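Local coordinates for DUF724 domain-containing protein 6-like (Raphanus sativus, PDB 5ZWX) that binds histone H3 peptides carrying the H3K9me2 mark through tandem Agenet domains and, as in its Arabidopsis relative, probably links that mark to DNA methylation, at residues P79-V84 against G148-P153. Numbering follows the deposited sequence.
Sequences PPAPAV and GAWRPP
Pro-82 sets the CG-CD edge of its ring over one face of the Trp-150 indole, a clear instance of how a proline-rich chain can be docked by one aromatic side chain. The main interaction is CH-pi: CG of Pro-82 stands 3.5 Å from the centroid of the five-membered ring of Trp-150, only 5° off the normal. Its neighbour CD is placed over the bond shared by the two rings, with Pro-82 CD 3.6 Å from both CD2 and CE2 of Trp-150, so this edge of the tilted pyrrolidine lies over the five-membered ring and the bond it shares with the six-membered ring. The Trp-150 side chain reaches this position with CG anti to its own carbonyl carbon (chi1 -68°), and chi2 of 99° turns the ring to present that face to Pro-82.

The strand 149-151 pairs antiparallel with 139-146 in a hairpin near the chain's C-terminus, whereas 79-84 follows strand 77-78 of the first Agenet domain, a member of the SH3 clan, and runs on to helix 86-90 in polyproline II-like conformation. The contact thus ties the loop between strand 77-78 and helix 86-90 to the C-terminal hairpin. Trp-145 of the same hairpin meets Trp-150 edge-to-face, and Glu-21 accepts a hydrogen bond from the backbone N of Ala-81.

Apolar and carbonyl contacts gather at the far end of the indole. Pro-79 CD lies 3.9 Å from Trp-150 CZ2, and Ala-81 CA lies 3.7 Å from Trp-150 CH2. Pro-79 O approaches at the ring edge, 3.3 Å from Trp-150 CZ2, while Pro-80 O comes obliquely to the same carbon. A leucine in place of Trp-150 would probably leave Pro-82 without its flat pi surface and open a gap beside Pro-79 and Ala-81. Across the two segments no hydrogen bond forms.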
loop_
_atom_site.group_PDB
_atom_site.type_symbol
_atom_site.label_atom_id
_atom_site.label_comp_id
_atom_site.label_asym_id
_atom_site.label_seq_id
_atom_site.Cartn_x
_atom_site.Cartn_y
_atom_site.Cartn_z
ATOM N N PRO A 79 -4.982 -6.686 -4.013
ATOM C CA PRO A 79 -6.223 -6.352 -3.338
ATOM C C PRO A 79 -5.904 -5.660 -2.005
ATOM O O PRO A 79 -4.753 -5.743 -1.594
ATOM C CB PRO A 79 -6.908 -7.735 -3.116
ATOM C CG PRO A 79 -6.143 -8.695 -3.951
ATOM C CD PRO A 79 -4.743 -8.140 -4.026
ATOM N N PRO A 80 -6.895 -5.029 -1.369
ATOM C CA PRO A 80 -6.726 -4.548 0.010
ATOM C C PRO A 80 -6.174 -5.640 0.912
ATOM O O PRO A 80 -6.587 -6.781 0.824
ATOM C CB PRO A 80 -8.147 -4.187 0.437
ATOM C CG PRO A 80 -8.874 -3.954 -0.828
ATOM C CD PRO A 80 -8.300 -4.911 -1.801
ATOM N N ALA A 81 -5.230 -5.283 1.767
ATOM C CA ALA A 81 -4.656 -6.218 2.707
ATOM C C ALA A 81 -5.777 -6.869 3.533
ATOM O O ALA A 81 -6.803 -6.242 3.807
ATOM C CB ALA A 81 -3.644 -5.487 3.624
ATOM N N PRO A 82 -5.584 -8.126 3.924
ATOM C CA PRO A 82 -6.614 -8.848 4.676
ATOM C C PRO A 82 -7.000 -8.116 5.960
ATOM O O PRO A 82 -6.130 -7.489 6.582
ATOM C CB PRO A 82 -5.940 -10.188 4.975
ATOM C CG PRO A 82 -4.940 -10.336 3.889
ATOM C CD PRO A 82 -4.403 -8.967 3.669
ATOM N N ALA A 83 -8.283 -8.178 6.327
ATOM C CA ALA A 83 -8.777 -7.574 7.562
ATOM C C ALA A 83 -8.057 -8.162 8.767
ATOM O O ALA A 83 -7.787 -9.361 8.811
ATOM C CB ALA A 83 -10.283 -7.779 7.695
ATOM N N VAL A 84 -7.755 -7.319 9.748
ATOM C CA VAL A 84 -6.963 -7.756 10.883
ATOM C C VAL A 84 -7.759 -8.743 11.710
ATOM O O VAL A 84 -8.814 -8.421 12.259
ATOM C CB VAL A 84 -6.509 -6.577 11.751
ATOM C CG1 VAL A 84 -5.843 -7.079 13.024
ATOM C CG2 VAL A 84 -5.557 -5.686 10.967
ATOM N N GLY A 148 -1.737 -15.131 -6.435
ATOM C CA GLY A 148 -3.160 -15.021 -6.202
ATOM C C GLY A 148 -3.588 -15.301 -4.785
ATOM O O GLY A 148 -4.759 -15.587 -4.556
ATOM N N ALA A 149 -2.664 -15.204 -3.824
ATOM C CA ALA A 149 -3.029 -15.459 -2.424
ATOM C C ALA A 149 -2.091 -14.714 -1.500
ATOM O O ALA A 149 -1.022 -14.321 -1.925
ATOM C CB ALA A 149 -3.008 -16.954 -2.110
ATOM N N TRP A 150 -2.474 -14.543 -0.238
ATOM C CA TRP A 150 -1.656 -13.756 0.695
ATOM C C TRP A 150 -0.619 -14.631 1.411
ATOM O O TRP A 150 -0.858 -15.824 1.672
ATOM C CB TRP A 150 -2.553 -13.049 1.721
ATOM C CG TRP A 150 -3.410 -11.977 1.125
ATOM C CD1 TRP A 150 -4.715 -12.072 0.762
ATOM C CD2 TRP A 150 -2.999 -10.640 0.797
ATOM N NE1 TRP A 150 -5.158 -10.876 0.241
ATOM C CE2 TRP A 150 -4.119 -9.977 0.251
ATOM C CE3 TRP A 150 -1.796 -9.940 0.922
ATOM C CZ2 TRP A 150 -4.071 -8.649 -0.179
ATOM C CZ3 TRP A 150 -1.747 -8.608 0.500
ATOM C CH2 TRP A 150 -2.874 -7.981 -0.037
ATOM N N ARG A 151 0.529 -14.034 1.708
ATOM C CA ARG A 151 1.567 -14.649 2.531
ATOM C C ARG A 151 1.910 -13.722 3.680
ATOM O O ARG A 151 2.398 -12.620 3.438
ATOM C CB ARG A 151 2.827 -14.931 1.725
ATOM C CG ARG A 151 2.610 -15.824 0.534
ATOM C CD ARG A 151 3.925 -16.140 -0.138
ATOM N NE ARG A 151 3.754 -17.181 -1.147
ATOM C CZ ARG A 151 4.715 -17.595 -1.964
ATOM N NH1 ARG A 151 5.923 -17.046 -1.897
ATOM N NH2 ARG A 151 4.465 -18.550 -2.852
ATOM N N PRO A 152 1.670 -14.168 4.925
ATOM C CA PRO A 152 1.035 -15.446 5.292
ATOM C C PRO A 152 -0.452 -15.486 4.916
ATOM O O PRO A 152 -1.067 -14.427 4.807
ATOM C CB PRO A 152 1.212 -15.506 6.816
ATOM C CG PRO A 152 2.287 -14.529 7.136
ATOM C CD PRO A 152 2.193 -13.451 6.102
ATOM N N PRO A 153 -1.020 -16.684 4.705
ATOM C CA PRO A 153 -2.395 -16.748 4.186
ATOM C C PRO A 153 -3.501 -16.347 5.168
ATOM O O PRO A 153 -3.281 -16.154 6.372
ATOM C CB PRO A 153 -2.553 -18.227 3.794
ATOM C CG PRO A 153 -1.557 -18.951 4.617
ATOM C CD PRO A 153 -0.390 -18.015 4.758
#